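Local coordinates for protein Glp_546_48378_50642 (Giardia intestinalis, PDB 2QVW) that cleaves double-stranded RNA, as a Dicer enzyme of the ribonuclease III class, into the 21 to 23 base-pair siRNAs of the RNA interference pathway, at residues Glu599-Tyr604 with Ile631-Arg636; Val565-His570 with Ala730-Cys735; Asp505-Gly510 with Thr533-Gly538; Ala615-Arg620 with Pro699-Glu704. All coordinates share one frame; numbering follows the deposited sequence.

Along the chain interaction 3 comes first, complete before interaction 2 opens at V565. Interactions 1 and 4 are both nested inside the long loop that interaction 2 closes, and their segments alternate. Helix 631-642 is the hub of these three: it carries half of interaction 1, packs on helix 718-735 of interaction 2 through F633 and L634, and packs on helix 611-620 of interaction 4 through I635. The centres of interactions 1 and 2 are about 12 Å apart. Interaction 3 stands off, its centre about 23 Å from that of interaction 2, with no touch. The cluster thus ties helix 718-735, which bears metal ligands D722 and E725, to helices 591-602, 611-620 and 631-642 and to the 565-570 loop.

Interaction 1 (Glu599-Tyr604 with Ile631-Arg636); sequences EKILAY and IPFLIR
R636 and F633, four and one residues beyond P632 on the same helix, reach across to segment 599-604 in different ways, R636 with both its aliphatic stem and its guanidinium, F633 with its ring edge. The arginine lays its stem against L602, R636 CG meeting L602 CD2 at 3.9 Å with the two side chains slanting past each other. A bend at chi2 (-70°) places R636 CD 3.6 Å from I601 O. The guanidinium lies further on, at the chain end of helix 591-602, where R636 NH2 donates a weak, strongly bent hydrogen bond to L602 O (3.0 Å, 124°). A long, flexible cation suits this place, because its charge would be welcome beside backbone carbonyls near the C-terminal end of a helix. Y604 flanks the same group. Its ring stands nearly perpendicular to the guanidinium (85°), with R636 NH1 at the ring edge 3.7 Å from Y604 CD2, while Y604 CB lies above one face of the guanidinium toward the rim.

F633 and I601 cross at about a right angle. I601 CG2 comes to the ring edge, near its plane, 3.4 Å from F633 CE1. L602 CD2 also rests 4.1 Å from F633 CA, and P632 adds a small patch at the edge. The arrangement is characteristic of an arginine of one helix reaching the carbonyls at another's C-terminal end, with aliphatic and aromatic contact beside it.

Around this, P564 at the end of strand 562-564 touches both I601 and F633, Y598 brings its ring to F633, and helix 718-735 packs on F633 and L634 through A734.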
loop_
_atom_site.group_PDB
_atom_site.type_symbol
_atom_site.label_atom_id
_atom_site.label_comp_id
_atom_site.label_asym_id
_atom_site.label_seq_id
_atom_site.Cartn_x
_atom_site.Cartn_y
_atom_site.Cartn_z
ATOM N N GLU A 599 2.088 -39.086 2.439
ATOM C CA GLU A 599 1.952 -40.464 1.991
ATOM C C GLU A 599 1.414 -41.364 3.095
ATOM O O GLU A 599 0.484 -42.142 2.869
ATOM C CB GLU A 599 3.306 -40.982 1.516
ATOM C CG GLU A 599 3.997 -40.049 0.543
ATOM C CD GLU A 599 5.362 -40.561 0.117
ATOM O OE1 GLU A 599 6.144 -40.968 1.006
ATOM O OE2 GLU A 599 5.660 -40.552 -1.100
ATOM N N LYS A 600 2.001 -41.259 4.287
ATOM C CA LYS A 600 1.568 -42.072 5.413
ATOM C C LYS A 600 0.079 -41.907 5.636
ATOM O O LYS A 600 -0.576 -42.804 6.163
ATOM C CB LYS A 600 2.331 -41.679 6.679
ATOM C CG LYS A 600 3.825 -41.940 6.590
ATOM C CD LYS A 600 4.558 -41.544 7.865
ATOM C CE LYS A 600 6.069 -41.678 7.686
ATOM N NZ LYS A 600 6.838 -41.117 8.832
ATOM N N ILE A 601 -0.450 -40.757 5.218
ATOM C CA ILE A 601 -1.868 -40.462 5.375
ATOM C C ILE A 601 -2.641 -41.113 4.244
ATOM O O ILE A 601 -3.830 -41.366 4.373
ATOM C CB ILE A 601 -2.137 -38.935 5.395
ATOM C CG1 ILE A 601 -3.302 -38.623 6.337
ATOM C CG2 ILE A 601 -2.473 -38.434 3.997
ATOM C CD1 ILE A 601 -3.574 -37.139 6.509
ATOM N N LEU A 602 -1.963 -41.381 3.135
ATOM C CA LEU A 602 -2.604 -42.053 2.018
ATOM C C LEU A 602 -2.449 -43.534 2.273
ATOM O O LEU A 602 -3.251 -44.353 1.819
ATOM C CB LEU A 602 -1.925 -41.712 0.702
ATOM C CG LEU A 602 -2.343 -40.408 0.034
ATOM C CD1 LEU A 602 -2.031 -40.498 -1.464
ATOM C CD2 LEU A 602 -3.832 -40.177 0.238
ATOM N N ALA A 603 -1.395 -43.858 3.012
ATOM C CA ALA A 603 -1.083 -45.231 3.359
ATOM C C ALA A 603 -2.075 -45.728 4.380
ATOM O O ALA A 603 -2.018 -46.886 4.782
ATOM C CB ALA A 603 0.318 -45.328 3.909
ATOM N N TYR A 604 -2.972 -44.853 4.826
ATOM C CA TYR A 604 -3.978 -45.291 5.775
ATOM C C TYR A 604 -4.998 -46.087 4.959
ATOM O O TYR A 604 -5.189 -45.835 3.768
ATOM C CB TYR A 604 -4.675 -44.119 6.475
ATOM C CG TYR A 604 -5.643 -44.620 7.523
ATOM C CD1 TYR A 604 -5.192 -45.006 8.785
ATOM C CD2 TYR A 604 -6.990 -44.837 7.212
ATOM C CE1 TYR A 604 -6.054 -45.603 9.707
ATOM C CE2 TYR A 604 -7.858 -45.436 8.126
ATOM C CZ TYR A 604 -7.384 -45.817 9.368
ATOM O OH TYR A 604 -8.233 -46.429 10.265
ATOM N N ILE A 631 -7.333 -34.888 -5.362
ATOM C CA ILE A 631 -8.541 -35.515 -4.843
ATOM C C ILE A 631 -8.370 -36.556 -3.733
ATOM O O ILE A 631 -8.897 -36.403 -2.629
ATOM C CB ILE A 631 -9.320 -36.171 -5.999
ATOM C CG1 ILE A 631 -9.522 -35.161 -7.133
ATOM C CG2 ILE A 631 -10.672 -36.624 -5.517
ATOM C CD1 ILE A 631 -10.217 -33.905 -6.705
ATOM N N PRO A 632 -7.632 -37.634 -4.015
ATOM C CA PRO A 632 -7.440 -38.666 -2.997
ATOM C C PRO A 632 -7.097 -38.134 -1.610
ATOM O O PRO A 632 -7.679 -38.563 -0.619
ATOM C CB PRO A 632 -6.325 -39.528 -3.594
ATOM C CG PRO A 632 -5.553 -38.553 -4.435
ATOM C CD PRO A 632 -6.669 -37.812 -5.117
ATOM N N PHE A 633 -6.160 -37.195 -1.549
ATOM C CA PHE A 633 -5.733 -36.621 -0.277
ATOM C C PHE A 633 -6.834 -35.784 0.352
ATOM O O PHE A 633 -7.023 -35.788 1.576
ATOM C CB PHE A 633 -4.479 -35.768 -0.482
ATOM C CG PHE A 633 -3.974 -35.118 0.777
ATOM C CD1 PHE A 633 -3.698 -35.877 1.909
ATOM C CD2 PHE A 633 -3.757 -33.745 0.822
ATOM C CE1 PHE A 633 -3.214 -35.274 3.063
ATOM C CE2 PHE A 633 -3.271 -33.132 1.978
ATOM C CZ PHE A 633 -2.999 -33.899 3.097
ATOM N N LEU A 634 -7.556 -35.064 -0.499
ATOM C CA LEU A 634 -8.652 -34.212 -0.051
ATOM C C LEU A 634 -9.690 -35.057 0.680
ATOM O O LEU A 634 -10.107 -34.727 1.794
ATOM C CB LEU A 634 -9.290 -33.509 -1.257
ATOM C CG LEU A 634 -10.543 -32.663 -1.031
ATOM C CD1 LEU A 634 -10.343 -31.761 0.170
ATOM C CD2 LEU A 634 -10.837 -31.843 -2.284
ATOM N N ILE A 635 -10.076 -36.162 0.043
ATOM C CA ILE A 635 -11.068 -37.082 0.598
ATOM C C ILE A 635 -10.667 -37.512 2.005
ATOM O O ILE A 635 -11.486 -37.554 2.918
ATOM C CB ILE A 635 -11.212 -38.357 -0.282
ATOM C CG1 ILE A 635 -11.192 -37.986 -1.773
ATOM C CG2 ILE A 635 -12.513 -39.081 0.075
ATOM C CD1 ILE A 635 -12.341 -37.091 -2.210
ATOM N N ARG A 636 -9.396 -37.846 2.168
ATOM C CA ARG A 636 -8.903 -38.252 3.465
ATOM C C ARG A 636 -9.230 -37.145 4.450
ATOM O O ARG A 636 -9.924 -37.375 5.450
ATOM C CB ARG A 636 -7.393 -38.452 3.415
ATOM C CG ARG A 636 -6.933 -39.652 2.615
ATOM C CD ARG A 636 -7.285 -40.977 3.300
ATOM N NE ARG A 636 -6.637 -42.107 2.628
ATOM C CZ ARG A 636 -6.901 -43.390 2.872
ATOM N NH1 ARG A 636 -7.813 -43.725 3.781
ATOM N NH2 ARG A 636 -6.253 -44.341 2.202
#

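Interaction 2 (Val565-His570 with Ala730-Cys735); sequences VLYIYH and AILLAC
Y567 and L732 make the CH-pi part of this contact. The methyl CD1 of L732 sits over one face of the Y567 ring, 3.7 Å from its centroid and displaced toward the rim near CG. A chi1 of 59° puts Y567 CG between the backbone N and the carbonyl carbon, and chi2 (76°) sets the turn of the ring; a leucine methyl is well shaped to lie on its flat face.

Aliphatic contact is slighter: V565 CG2 meets L733 CD2 at 3.9 Å. Separately, L566 CD1 lies 3.9 Å from the carbonyl O of L733.

The polar part belongs to H570, whose NE2 gives a weak, bent hydrogen bond to A734 O (3.0 Å, 122°). One face of the imidazole looks onto the backbone of C735. Y567 lies within a type I turn from L566 to Y569, closed by Y569 N to L566 O (2.9 Å), and H570 follows it; both face the helix.

Helix 718-735 also carries D722 and E725, which bind manganese, and the loop packs on its far end. Several other helices surround the site: V565 and Y567 touch helix 330-356, which carries E338, a probable manganese ligand, L732 meets helix 737-748, and L733 and A734 pack on helix 631-642.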
loop_
_atom_site.group_PDB
_atom_site.type_symbol
_atom_site.label_atom_id
_atom_site.label_comp_id
_atom_site.label_asym_id
_atom_site.label_seq_id
_atom_site.Cartn_x
_atom_site.Cartn_y
_atom_site.Cartn_z
ATOM N N VAL A 565 0.782 -29.999 6.738
ATOM C CA VAL A 565 0.464 -28.659 6.257
ATOM C C VAL A 565 1.435 -28.352 5.122
ATOM O O VAL A 565 2.623 -28.127 5.350
ATOM C CB VAL A 565 0.638 -27.618 7.376
ATOM C CG1 VAL A 565 0.534 -26.219 6.812
ATOM C CG2 VAL A 565 -0.412 -27.845 8.449
ATOM N N LEU A 566 0.921 -28.347 3.899
ATOM C CA LEU A 566 1.743 -28.105 2.715
ATOM C C LEU A 566 0.992 -27.360 1.607
ATOM O O LEU A 566 1.376 -27.413 0.444
ATOM C CB LEU A 566 2.243 -29.450 2.189
ATOM C CG LEU A 566 1.152 -30.516 2.013
ATOM C CD1 LEU A 566 0.337 -30.248 0.758
ATOM C CD2 LEU A 566 1.793 -31.872 1.930
ATOM N N TYR A 567 -0.085 -26.683 1.985
ATOM C CA TYR A 567 -0.905 -25.923 1.051
ATOM C C TYR A 567 -0.079 -24.825 0.426
ATOM O O TYR A 567 -0.566 -24.073 -0.409
ATOM C CB TYR A 567 -2.097 -25.301 1.781
ATOM C CG TYR A 567 -1.689 -24.379 2.908
ATOM C CD1 TYR A 567 -1.209 -23.097 2.649
ATOM C CD2 TYR A 567 -1.742 -24.809 4.237
ATOM C CE1 TYR A 567 -0.786 -22.263 3.689
ATOM C CE2 TYR A 567 -1.322 -23.989 5.278
ATOM C CZ TYR A 567 -0.841 -22.720 5.001
ATOM O OH TYR A 567 -0.387 -21.932 6.036
ATOM N N ILE A 568 1.170 -24.734 0.854
ATOM C CA ILE A 568 2.071 -23.722 0.358
ATOM C C ILE A 568 2.827 -24.166 -0.898
ATOM O O ILE A 568 3.340 -23.338 -1.649
ATOM C CB ILE A 568 3.038 -23.319 1.480
ATOM C CG1 ILE A 568 4.352 -22.809 0.898
ATOM C CG2 ILE A 568 3.235 -24.490 2.422
ATOM C CD1 ILE A 568 5.290 -22.310 1.934
ATOM N N TYR A 569 2.882 -25.472 -1.138
ATOM C CA TYR A 569 3.559 -26.015 -2.318
ATOM C C TYR A 569 2.647 -25.929 -3.530
ATOM O O TYR A 569 3.048 -26.256 -4.641
ATOM C CB TYR A 569 3.946 -27.476 -2.081
ATOM C CG TYR A 569 5.126 -27.667 -1.154
ATOM C CD1 TYR A 569 6.438 -27.507 -1.612
ATOM C CD2 TYR A 569 4.934 -28.002 0.184
ATOM C CE1 TYR A 569 7.527 -27.678 -0.758
ATOM C CE2 TYR A 569 6.016 -28.174 1.041
ATOM C CZ TYR A 569 7.306 -28.009 0.567
ATOM O OH TYR A 569 8.365 -28.154 1.430
ATOM N N HIS A 570 1.408 -25.503 -3.301
ATOM C CA HIS A 570 0.414 -25.353 -4.366
ATOM C C HIS A 570 0.433 -23.928 -4.927
ATOM O O HIS A 570 -0.096 -23.664 -6.009
ATOM C CB HIS A 570 -0.992 -25.661 -3.836
ATOM C CG HIS A 570 -1.327 -27.119 -3.790
ATOM N ND1 HIS A 570 -1.353 -27.912 -4.918
ATOM C CD2 HIS A 570 -1.674 -27.924 -2.758
ATOM C CE1 HIS A 570 -1.700 -29.142 -4.580
ATOM N NE2 HIS A 570 -1.902 -29.177 -3.276
ATOM N N ALA A 730 -9.940 -28.522 5.251
ATOM C CA ALA A 730 -9.634 -29.687 4.420
ATOM C C ALA A 730 -9.296 -29.303 2.976
ATOM O O ALA A 730 -8.448 -29.923 2.337
ATOM C CB ALA A 730 -10.805 -30.651 4.438
ATOM N N ILE A 731 -9.962 -28.279 2.462
ATOM C CA ILE A 731 -9.707 -27.826 1.103
ATOM C C ILE A 731 -8.354 -27.135 1.037
ATOM O O ILE A 731 -7.527 -27.469 0.199
ATOM C CB ILE A 731 -10.785 -26.839 0.617
ATOM C CG1 ILE A 731 -12.125 -27.556 0.455
ATOM C CG2 ILE A 731 -10.344 -26.195 -0.682
ATOM C CD1 ILE A 731 -12.768 -27.951 1.754
ATOM N N LEU A 732 -8.144 -26.162 1.917
ATOM C CA LEU A 732 -6.890 -25.430 1.976
ATOM C C LEU A 732 -5.729 -26.418 2.078
ATOM O O LEU A 732 -4.829 -26.444 1.232
ATOM C CB LEU A 732 -6.907 -24.508 3.190
ATOM C CG LEU A 732 -5.578 -24.151 3.836
ATOM C CD1 LEU A 732 -4.803 -23.189 2.949
ATOM C CD2 LEU A 732 -5.850 -23.535 5.194
ATOM N N LEU A 733 -5.780 -27.241 3.119
ATOM C CA LEU A 733 -4.766 -28.247 3.399
ATOM C C LEU A 733 -4.412 -29.167 2.236
ATOM O O LEU A 733 -3.246 -29.486 2.028
ATOM C CB LEU A 733 -5.226 -29.083 4.588
ATOM C CG LEU A 733 -5.121 -28.368 5.932
ATOM C CD1 LEU A 733 -5.984 -29.058 6.967
ATOM C CD2 LEU A 733 -3.676 -28.358 6.362
ATOM N N ALA A 734 -5.424 -29.588 1.485
ATOM C CA ALA A 734 -5.226 -30.496 0.363
ATOM C C ALA A 734 -5.164 -29.844 -1.021
ATOM O O ALA A 734 -4.334 -30.225 -1.844
ATOM C CB ALA A 734 -6.309 -31.550 0.376
ATOM N N CYS A 735 -6.037 -28.872 -1.279
ATOM C CA CYS A 735 -6.074 -28.200 -2.578
ATOM C C CYS A 735 -5.324 -26.885 -2.684
ATOM O O CYS A 735 -5.240 -26.310 -3.768
ATOM C CB CYS A 735 -7.519 -27.961 -2.998
ATOM S SG CYS A 735 -8.425 -29.469 -3.200
#

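Interaction 3 (Asp505-Gly510 with Thr533-Gly538); sequences DWYRLG and THLARG
G510 O is approached by two side chains: H534 ND1 gives it a weak hydrogen bond across the contact (3.5 Å, 147°), and S514, one turn further along the helix of G510, bonds it through OG. The histidine ring brings its edge to this oxygen. Its ring also lies obliquely beside that of Y507, the planes 86° apart, and H534 CB rests 3.7 Å from Y507 CD1.

Glycines lie where the helix backbones come close. G510 and G538 meet backbone to backbone, G510 CA 3.9 Å from G538 N; lacking side chains, both let the backbones approach. Their bareness fits the short distance between the helix axes, 7.0 Å. W506 lies beside this point, its CE3 3.7 Å from G538 O, and L509 CD2 is 3.8 Å from the same oxygen.

On another part of the interface L535 reaches over with CD2, meeting Y507 CB at 3.7 Å and W506 CB at 3.9 Å. R537 is mainly engaged elsewhere, its NH2 bonded to M434 O.

Two helices crossing at 91°, with glycines where the backbones meet and larger residues around them, are characteristic of orthogonal helix packing, consistent with the helical bridge between the two ribonuclease III domains of this Dicer.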
loop_
_atom_site.group_PDB
_atom_site.type_symbol
_atom_site.label_atom_id
_atom_site.label_comp_id
_atom_site.label_asym_id
_atom_site.label_seq_id
_atom_site.Cartn_x
_atom_site.Cartn_y
_atom_site.Cartn_z
ATOM N N ASP A 505 19.293 -29.719 10.860
ATOM C CA ASP A 505 18.509 -29.396 9.679
ATOM C C ASP A 505 17.672 -28.153 9.950
ATOM O O ASP A 505 17.464 -27.323 9.064
ATOM C CB ASP A 505 17.615 -30.573 9.310
ATOM C CG ASP A 505 18.410 -31.815 8.976
ATOM O OD1 ASP A 505 19.275 -31.738 8.078
ATOM O OD2 ASP A 505 18.175 -32.867 9.609
ATOM N N TRP A 506 17.197 -28.027 11.185
ATOM C CA TRP A 506 16.401 -26.871 11.595
ATOM C C TRP A 506 17.307 -25.654 11.674
ATOM O O TRP A 506 16.905 -24.533 11.364
ATOM C CB TRP A 506 15.790 -27.113 12.972
ATOM C CG TRP A 506 14.821 -28.226 12.995
ATOM C CD1 TRP A 506 14.788 -29.255 13.875
ATOM C CD2 TRP A 506 13.763 -28.451 12.065
ATOM N NE1 TRP A 506 13.777 -30.121 13.552
ATOM C CE2 TRP A 506 13.130 -29.649 12.441
ATOM C CE3 TRP A 506 13.288 -27.759 10.948
ATOM C CZ2 TRP A 506 12.044 -30.175 11.738
ATOM C CZ3 TRP A 506 12.206 -28.282 10.246
ATOM C CH2 TRP A 506 11.598 -29.480 10.645
ATOM N N TYR A 507 18.536 -25.888 12.111
ATOM C CA TYR A 507 19.502 -24.820 12.219
ATOM C C TYR A 507 19.889 -24.322 10.835
ATOM O O TYR A 507 19.653 -23.159 10.506
ATOM C CB TYR A 507 20.744 -25.310 12.939
ATOM C CG TYR A 507 21.752 -24.221 13.144
ATOM C CD1 TYR A 507 21.561 -23.244 14.125
ATOM C CD2 TYR A 507 22.896 -24.149 12.346
ATOM C CE1 TYR A 507 22.487 -22.224 14.310
ATOM C CE2 TYR A 507 23.831 -23.131 12.520
ATOM C CZ TYR A 507 23.622 -22.176 13.503
ATOM O OH TYR A 507 24.553 -21.180 13.683
ATOM N N ARG A 508 20.477 -25.205 10.026
ATOM C CA ARG A 508 20.897 -24.834 8.676
ATOM C C ARG A 508 19.766 -24.167 7.907
ATOM O O ARG A 508 20.001 -23.457 6.931
ATOM C CB ARG A 508 21.426 -26.057 7.901
ATOM C CG ARG A 508 22.894 -26.393 8.191
ATOM C CD ARG A 508 23.523 -27.378 7.184
ATOM N NE ARG A 508 23.003 -28.742 7.294
ATOM C CZ ARG A 508 21.871 -29.177 6.732
ATOM N NH1 ARG A 508 21.118 -28.358 5.999
ATOM N NH2 ARG A 508 21.486 -30.440 6.906
ATOM N N LEU A 509 18.538 -24.395 8.354
ATOM C CA LEU A 509 17.391 -23.786 7.709
ATOM C C LEU A 509 17.150 -22.417 8.337
ATOM O O LEU A 509 16.887 -21.441 7.636
ATOM C CB LEU A 509 16.146 -24.662 7.877
ATOM C CG LEU A 509 14.804 -24.031 7.456
ATOM C CD1 LEU A 509 14.888 -23.564 6.014
ATOM C CD2 LEU A 509 13.663 -25.032 7.633
ATOM N N GLY A 510 17.239 -22.344 9.661
ATOM C CA GLY A 510 17.025 -21.080 10.333
ATOM C C GLY A 510 18.104 -20.102 9.930
ATOM O O GLY A 510 17.854 -18.929 9.692
ATOM N N THR A 533 17.646 -19.258 18.321
ATOM C CA THR A 533 16.728 -18.541 17.428
ATOM C C THR A 533 16.639 -19.169 16.039
ATOM O O THR A 533 15.541 -19.362 15.518
ATOM C CB THR A 533 17.128 -17.058 17.258
ATOM O OG1 THR A 533 17.064 -16.384 18.519
ATOM C CG2 THR A 533 16.187 -16.374 16.290
ATOM N N HIS A 534 17.791 -19.492 15.451
ATOM C CA HIS A 534 17.837 -20.092 14.119
ATOM C C HIS A 534 17.059 -21.385 14.063
ATOM O O HIS A 534 16.601 -21.790 12.999
ATOM C CB HIS A 534 19.280 -20.354 13.690
ATOM C CG HIS A 534 20.067 -19.108 13.445
ATOM N ND1 HIS A 534 19.686 -18.163 12.518
ATOM C CD2 HIS A 534 21.214 -18.651 14.002
ATOM C CE1 HIS A 534 20.565 -17.178 12.516
ATOM N NE2 HIS A 534 21.502 -17.449 13.407
ATOM N N LEU A 535 16.937 -22.049 15.204
ATOM C CA LEU A 535 16.177 -23.282 15.258
ATOM C C LEU A 535 14.721 -22.857 15.262
ATOM O O LEU A 535 13.911 -23.355 14.476
ATOM C CB LEU A 535 16.491 -24.062 16.535
ATOM C CG LEU A 535 17.895 -24.629 16.690
ATOM C CD1 LEU A 535 17.977 -25.326 18.011
ATOM C CD2 LEU A 535 18.211 -25.592 15.562
ATOM N N ALA A 536 14.408 -21.918 16.152
ATOM C CA ALA A 536 13.060 -21.387 16.299
ATOM C C ALA A 536 12.481 -21.061 14.938
ATOM O O ALA A 536 11.454 -21.608 14.554
ATOM C CB ALA A 536 13.085 -20.147 17.172
ATOM N N ARG A 537 13.148 -20.170 14.211
ATOM C CA ARG A 537 12.703 -19.775 12.874
ATOM C C ARG A 537 12.426 -21.039 12.065
ATOM O O ARG A 537 11.283 -21.305 11.675
ATOM C CB ARG A 537 13.790 -18.950 12.179
ATOM C CG ARG A 537 14.247 -17.713 12.948
ATOM C CD ARG A 537 13.489 -16.457 12.542
ATOM N NE ARG A 537 13.972 -15.256 13.227
ATOM C CZ ARG A 537 15.231 -14.829 13.208
ATOM N NH1 ARG A 537 16.153 -15.506 12.541
ATOM N NH2 ARG A 537 15.563 -13.716 13.847
ATOM N N GLY A 538 13.484 -21.818 11.842
ATOM C CA GLY A 538 13.390 -23.061 11.100
ATOM C C GLY A 538 12.268 -23.978 11.541
ATOM O O GLY A 538 11.575 -24.539 10.710
#

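Interaction 4 (Ala615-Arg620 with Pro699-Glu704); sequences AQTVSR and PSVVSE
V618 and V702 form the close part of this small interface. Their CG2 methyls meet at 3.8 Å, with the side chains crossing at about a right angle. Each valine has CG1 anti to its own backbone N (chi1 179° in V618), which leaves CG2 as the branch presented to the other helix. Compact branched side chains suit a buried point where each helix lends a single methyl.

Toward the outside the fit slackens. T617 is only partly buried and faces V701 and P699 at longer range, its CB 4.4 Å from P699 CG. The threonine OG1 is bonded to A614 O in its own helix, so its polar need is met there, and it lies beside the valine carbons V701 CB and V702 CG2, 4.2 Å from each, without a bond to them. P699 itself is solvent-exposed. S700 holds the N-cap position of the next helix without a capping bond from its side chain; its OG instead gives a weak hydrogen bond to E704 OE2 (3.4 Å).

The contact thus sets helix 611-620 against the start of helix 701-709, with F698 also on V618, while A615, V618 and S619 rest on helix 631-642 through I635, L638 and Q639.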
loop_
_atom_site.group_PDB
_atom_site.type_symbol
_atom_site.label_atom_id
_atom_site.label_comp_id
_atom_site.label_asym_id
_atom_site.label_seq_id
_atom_site.Cartn_x
_atom_site.Cartn_y
_atom_site.Cartn_z
ATOM N N ALA A 615 -17.600 -38.115 2.335
ATOM C CA ALA A 615 -16.330 -37.518 1.968
ATOM C C ALA A 615 -16.297 -37.371 0.449
ATOM O O ALA A 615 -16.004 -36.295 -0.067
ATOM C CB ALA A 615 -15.188 -38.405 2.437
ATOM N N GLN A 616 -16.604 -38.459 -0.258
ATOM C CA GLN A 616 -16.622 -38.474 -1.721
ATOM C C GLN A 616 -17.573 -37.431 -2.294
ATOM O O GLN A 616 -17.204 -36.639 -3.165
ATOM C CB GLN A 616 -17.071 -39.840 -2.239
ATOM C CG GLN A 616 -16.044 -40.947 -2.174
ATOM C CD GLN A 616 -16.547 -42.224 -2.830
ATOM O OE1 GLN A 616 -17.140 -42.181 -3.910
ATOM N NE2 GLN A 616 -16.307 -43.365 -2.185
ATOM N N THR A 617 -18.810 -37.455 -1.805
ATOM C CA THR A 617 -19.847 -36.545 -2.268
ATOM C C THR A 617 -19.478 -35.077 -2.103
ATOM O O THR A 617 -19.785 -34.260 -2.960
ATOM C CB THR A 617 -21.177 -36.829 -1.546
ATOM O OG1 THR A 617 -20.984 -36.722 -0.133
ATOM C CG2 THR A 617 -21.673 -38.237 -1.876
ATOM N N VAL A 618 -18.817 -34.742 -1.003
ATOM C CA VAL A 618 -18.407 -33.362 -0.763
ATOM C C VAL A 618 -17.370 -32.937 -1.796
ATOM O O VAL A 618 -17.347 -31.793 -2.228
ATOM C CB VAL A 618 -17.790 -33.192 0.644
ATOM C CG1 VAL A 618 -17.341 -31.752 0.848
ATOM C CG2 VAL A 618 -18.803 -33.577 1.699
ATOM N N SER A 619 -16.514 -33.871 -2.181
ATOM C CA SER A 619 -15.469 -33.620 -3.161
ATOM C C SER A 619 -15.976 -33.011 -4.459
ATOM O O SER A 619 -15.415 -32.043 -4.965
ATOM C CB SER A 619 -14.742 -34.916 -3.493
ATOM O OG SER A 619 -14.183 -34.833 -4.789
ATOM N N ARG A 620 -17.035 -33.587 -5.006
ATOM C CA ARG A 620 -17.586 -33.099 -6.259
ATOM C C ARG A 620 -18.579 -31.949 -6.077
ATOM O O ARG A 620 -18.973 -31.295 -7.046
ATOM C CB ARG A 620 -18.245 -34.265 -6.998
ATOM C CG ARG A 620 -17.324 -35.488 -7.155
ATOM C CD ARG A 620 -17.997 -36.604 -7.943
ATOM N NE ARG A 620 -18.246 -37.802 -7.142
ATOM C CZ ARG A 620 -18.969 -37.826 -6.025
ATOM N NH1 ARG A 620 -19.519 -36.712 -5.561
ATOM N NH2 ARG A 620 -19.154 -38.970 -5.376
ATOM N N PRO A 699 -25.612 -32.408 -0.561
ATOM C CA PRO A 699 -26.556 -33.516 -0.702
ATOM C C PRO A 699 -26.651 -34.277 0.613
ATOM O O PRO A 699 -25.659 -34.801 1.114
ATOM C CB PRO A 699 -25.950 -34.348 -1.830
ATOM C CG PRO A 699 -24.481 -33.998 -1.775
ATOM C CD PRO A 699 -24.515 -32.519 -1.534
ATOM N N SER A 700 -27.857 -34.297 1.168
ATOM C CA SER A 700 -28.175 -34.959 2.433
ATOM C C SER A 700 -27.170 -35.968 2.999
ATOM O O SER A 700 -26.972 -36.012 4.214
ATOM C CB SER A 700 -29.552 -35.614 2.320
ATOM O OG SER A 700 -29.698 -36.268 1.069
ATOM N N VAL A 701 -26.550 -36.779 2.143
ATOM C CA VAL A 701 -25.568 -37.764 2.608
ATOM C C VAL A 701 -24.713 -37.152 3.717
ATOM O O VAL A 701 -24.358 -37.822 4.686
ATOM C CB VAL A 701 -24.620 -38.217 1.472
ATOM C CG1 VAL A 701 -23.754 -39.368 1.950
ATOM C CG2 VAL A 701 -25.422 -38.625 0.252
ATOM N N VAL A 702 -24.392 -35.870 3.564
ATOM C CA VAL A 702 -23.593 -35.138 4.539
ATOM C C VAL A 702 -24.375 -34.947 5.831
ATOM O O VAL A 702 -23.967 -35.408 6.892
ATOM C CB VAL A 702 -23.217 -33.753 3.992
ATOM C CG1 VAL A 702 -22.382 -32.986 5.019
ATOM C CG2 VAL A 702 -22.467 -33.913 2.682
ATOM N N SER A 703 -25.500 -34.252 5.731
ATOM C CA SER A 703 -26.350 -33.996 6.881
ATOM C C SER A 703 -26.585 -35.298 7.635
ATOM O O SER A 703 -26.634 -35.320 8.861
ATOM C CB SER A 703 -27.698 -33.424 6.422
ATOM O OG SER A 703 -27.543 -32.332 5.527
ATOM N N GLU A 704 -26.727 -36.381 6.878
ATOM C CA GLU A 704 -26.982 -37.707 7.429
ATOM C C GLU A 704 -25.852 -38.236 8.309
ATOM O O GLU A 704 -26.090 -38.722 9.415
ATOM C CB GLU A 704 -27.243 -38.690 6.292
ATOM C CG GLU A 704 -28.421 -38.311 5.407
ATOM C CD GLU A 704 -28.604 -39.258 4.229
ATOM O OE1 GLU A 704 -28.775 -40.476 4.452
ATOM O OE2 GLU A 704 -28.577 -38.783 3.073
#